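Side-chain contact in quinone oxidoreductase (PDB 3TQH), which binds NADPH and probably uses it to reduce quinones, as a member of the medium-chain dehydrogenase/reductase superfamily: residues A[10-15]-A[19-24]. Residues are numbered along the deposited sequence; the frame is centred on the assembly and turned at random.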
loop_
_atom_site.group_PDB
_atom_site.type_symbol
_atom_site.label_atom_id
_atom_site.label_comp_id
_atom_site.label_asym_id
_atom_site.label_seq_id
_atom_site.Cartn_x
_atom_site.Cartn_y
_atom_site.Cartn_z
ATOM N N ILE A 10 -18.073 -3.422 6.526
ATOM C CA ILE A 10 -17.568 -4.790 6.567
ATOM C C ILE A 10 -16.906 -5.017 7.918
ATOM O O ILE A 10 -16.053 -4.244 8.330
ATOM C CB ILE A 10 -16.545 -5.075 5.442
ATOM C CG1 ILE A 10 -17.234 -5.067 4.067
ATOM C CG2 ILE A 10 -15.843 -6.420 5.673
ATOM C CD1 ILE A 10 -18.204 -6.206 3.844
ATOM N N GLN A 11 -17.318 -6.067 8.614
ATOM C CA GLN A 11 -16.661 -6.455 9.854
ATOM C C GLN A 11 -16.338 -7.928 9.828
ATOM O O GLN A 11 -16.837 -8.659 8.979
ATOM C CB GLN A 11 -17.539 -6.124 11.058
ATOM C CG GLN A 11 -17.437 -4.663 11.469
ATOM C CD GLN A 11 -18.393 -4.267 12.574
ATOM O OE1 GLN A 11 -18.514 -3.086 12.882
ATOM N NE2 GLN A 11 -19.083 -5.238 13.168
ATOM N N PHE A 12 -15.475 -8.349 10.741
ATOM C CA PHE A 12 -15.248 -9.763 10.992
ATOM C C PHE A 12 -15.278 -9.992 12.499
ATOM O O PHE A 12 -14.810 -9.154 13.265
ATOM C CB PHE A 12 -13.942 -10.253 10.337
ATOM C CG PHE A 12 -12.681 -9.617 10.886
ATOM C CD1 PHE A 12 -11.820 -10.343 11.699
ATOM C CD2 PHE A 12 -12.335 -8.312 10.559
ATOM C CE1 PHE A 12 -10.650 -9.773 12.200
ATOM C CE2 PHE A 12 -11.172 -7.731 11.061
ATOM C CZ PHE A 12 -10.329 -8.466 11.882
ATOM N N ASP A 13 -15.860 -11.117 12.909
ATOM C CA ASP A 13 -16.018 -11.469 14.318
ATOM C C ASP A 13 -14.898 -12.377 14.816
ATOM O O ASP A 13 -14.670 -12.490 16.016
ATOM C CB ASP A 13 -17.362 -12.173 14.531
ATOM C CG ASP A 13 -18.550 -11.277 14.221
ATOM O OD1 ASP A 13 -18.353 -10.233 13.558
ATOM O OD2 ASP A 13 -19.682 -11.614 14.639
ATOM N N GLN A 14 -14.207 -13.033 13.890
ATOM C CA GLN A 14 -13.159 -13.980 14.238
ATOM C C GLN A 14 -12.092 -13.974 13.164
ATOM O O GLN A 14 -12.377 -13.671 12.002
ATOM C CB GLN A 14 -13.743 -15.393 14.382
ATOM C CG GLN A 14 -14.550 -15.856 13.163
ATOM C CD GLN A 14 -15.260 -17.183 13.385
ATOM O OE1 GLN A 14 -14.626 -18.222 13.562
ATOM N NE2 GLN A 14 -16.586 -17.149 13.359
ATOM N N PHE A 15 -10.865 -14.308 13.549
ATOM C CA PHE A 15 -9.786 -14.452 12.583
ATOM C C PHE A 15 -10.019 -15.726 11.792
ATOM O O PHE A 15 -10.315 -16.774 12.362
ATOM C CB PHE A 15 -8.424 -14.529 13.273
ATOM C CG PHE A 15 -8.082 -13.314 14.085
ATOM C CD1 PHE A 15 -7.946 -12.075 13.479
ATOM C CD2 PHE A 15 -7.877 -13.414 15.455
ATOM C CE1 PHE A 15 -7.623 -10.953 14.221
ATOM C CE2 PHE A 15 -7.553 -12.293 16.207
ATOM C CZ PHE A 15 -7.426 -11.059 15.586
ATOM N N LYS A 19 -14.267 -15.785 4.127
ATOM C CA LYS A 19 -15.693 -15.963 4.439
ATOM C C LYS A 19 -16.146 -15.298 5.749
ATOM O O LYS A 19 -17.355 -15.119 5.952
ATOM C CB LYS A 19 -16.058 -17.458 4.507
ATOM C CG LYS A 19 -16.405 -18.119 3.167
ATOM C CD LYS A 19 -17.219 -19.400 3.383
ATOM C CE LYS A 19 -17.256 -20.279 2.130
ATOM N NZ LYS A 19 -18.255 -21.396 2.247
ATOM N N VAL A 20 -15.202 -14.963 6.634
ATOM C CA VAL A 20 -15.532 -14.326 7.925
ATOM C C VAL A 20 -15.915 -12.850 7.792
ATOM O O VAL A 20 -16.410 -12.252 8.745
ATOM C CB VAL A 20 -14.384 -14.444 8.972
ATOM C CG1 VAL A 20 -14.012 -15.898 9.201
ATOM C CG2 VAL A 20 -13.174 -13.631 8.551
ATOM N N LEU A 21 -15.676 -12.263 6.623
ATOM C CA LEU A 21 -16.092 -10.892 6.354
ATOM C C LEU A 21 -17.601 -10.828 6.157
ATOM O O LEU A 21 -18.164 -11.645 5.434
ATOM C CB LEU A 21 -15.397 -10.364 5.105
ATOM C CG LEU A 21 -13.881 -10.187 5.167
ATOM C CD1 LEU A 21 -13.405 -9.509 3.898
ATOM C CD2 LEU A 21 -13.466 -9.383 6.364
ATOM N N LYS A 22 -18.247 -9.860 6.801
ATOM C CA LYS A 22 -19.698 -9.692 6.704
ATOM C C LYS A 22 -20.061 -8.229 6.468
ATOM O O LYS A 22 -19.451 -7.330 7.054
ATOM C CB LYS A 22 -20.386 -10.161 7.988
ATOM C CG LYS A 22 -19.814 -11.433 8.602
ATOM C CD LYS A 22 -20.647 -11.904 9.795
ATOM C CE LYS A 22 -20.374 -11.072 11.043
ATOM N NZ LYS A 22 -21.492 -11.164 12.020
ATOM N N LEU A 23 -21.055 -8.001 5.612
ATOM C CA LEU A 23 -21.641 -6.675 5.451
ATOM C C LEU A 23 -22.644 -6.518 6.584
ATOM O O LEU A 23 -23.607 -7.271 6.672
ATOM C CB LEU A 23 -22.324 -6.529 4.086
ATOM C CG LEU A 23 -22.766 -5.118 3.675
ATOM C CD1 LEU A 23 -21.563 -4.219 3.458
ATOM C CD2 LEU A 23 -23.618 -5.166 2.420
ATOM N N VAL A 24 -22.398 -5.540 7.450
ATOM C CA VAL A 24 -23.103 -5.413 8.724
ATOM C C VAL A 24 -23.611 -3.987 8.925
ATOM O O VAL A 24 -22.977 -3.024 8.490
ATOM C CB VAL A 24 -22.153 -5.815 9.895
ATOM C CG1 VAL A 24 -22.509 -5.104 11.188
ATOM C CG2 VAL A 24 -22.163 -7.317 10.094
#
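Gln11 and Lys22 pair their backbones in both directions, the hydrogen-bonded antiparallel pair of a β-hairpin. Gln11 N gives its hydrogen to Lys22 O at 2.9 Å, and Lys22 N returns one to Gln11 O at the same length. Both oxygens also take a CA-H...O contact: Ile10 CA lies 3.2 Å from Lys22 O, and Leu21 CA approaches Gln11 O more loosely.

On the face that carries Gln11 and Lys22, the lysine chain bends at its third torsion (chi3 -77°), which turns its ammonium toward Asp13. Lys22 NZ forms a salt bridge with Asp13 OD2 at 3.2 Å, approaching from about 45° out of the carboxylate plane, while CE rests by OD1. Gln11 runs extended past CG; its OE1 is hydrogen-bonded to Thr26 OG1, and NE2 lies 4.0 Å from Val24 CG1.

The other face is apolar. Leu21 CD2 touches Ile10 CG2 at 3.9 Å, the two side chains crossing at about a right angle, and Ile10 CD1 meets Leu23 CD1. Beside the turn, Val20 CG2 packs on Phe12 CB.

Strands 6-12 and 21-27 form this two-stranded hairpin; helix 300-308 packs against Ile10 and Leu21, Arg53 of helix 47-53 touches Val20 and Leu21, and backbone hydrogen bonds tie Ile10 to Tyr108 and Phe12 to Ser69.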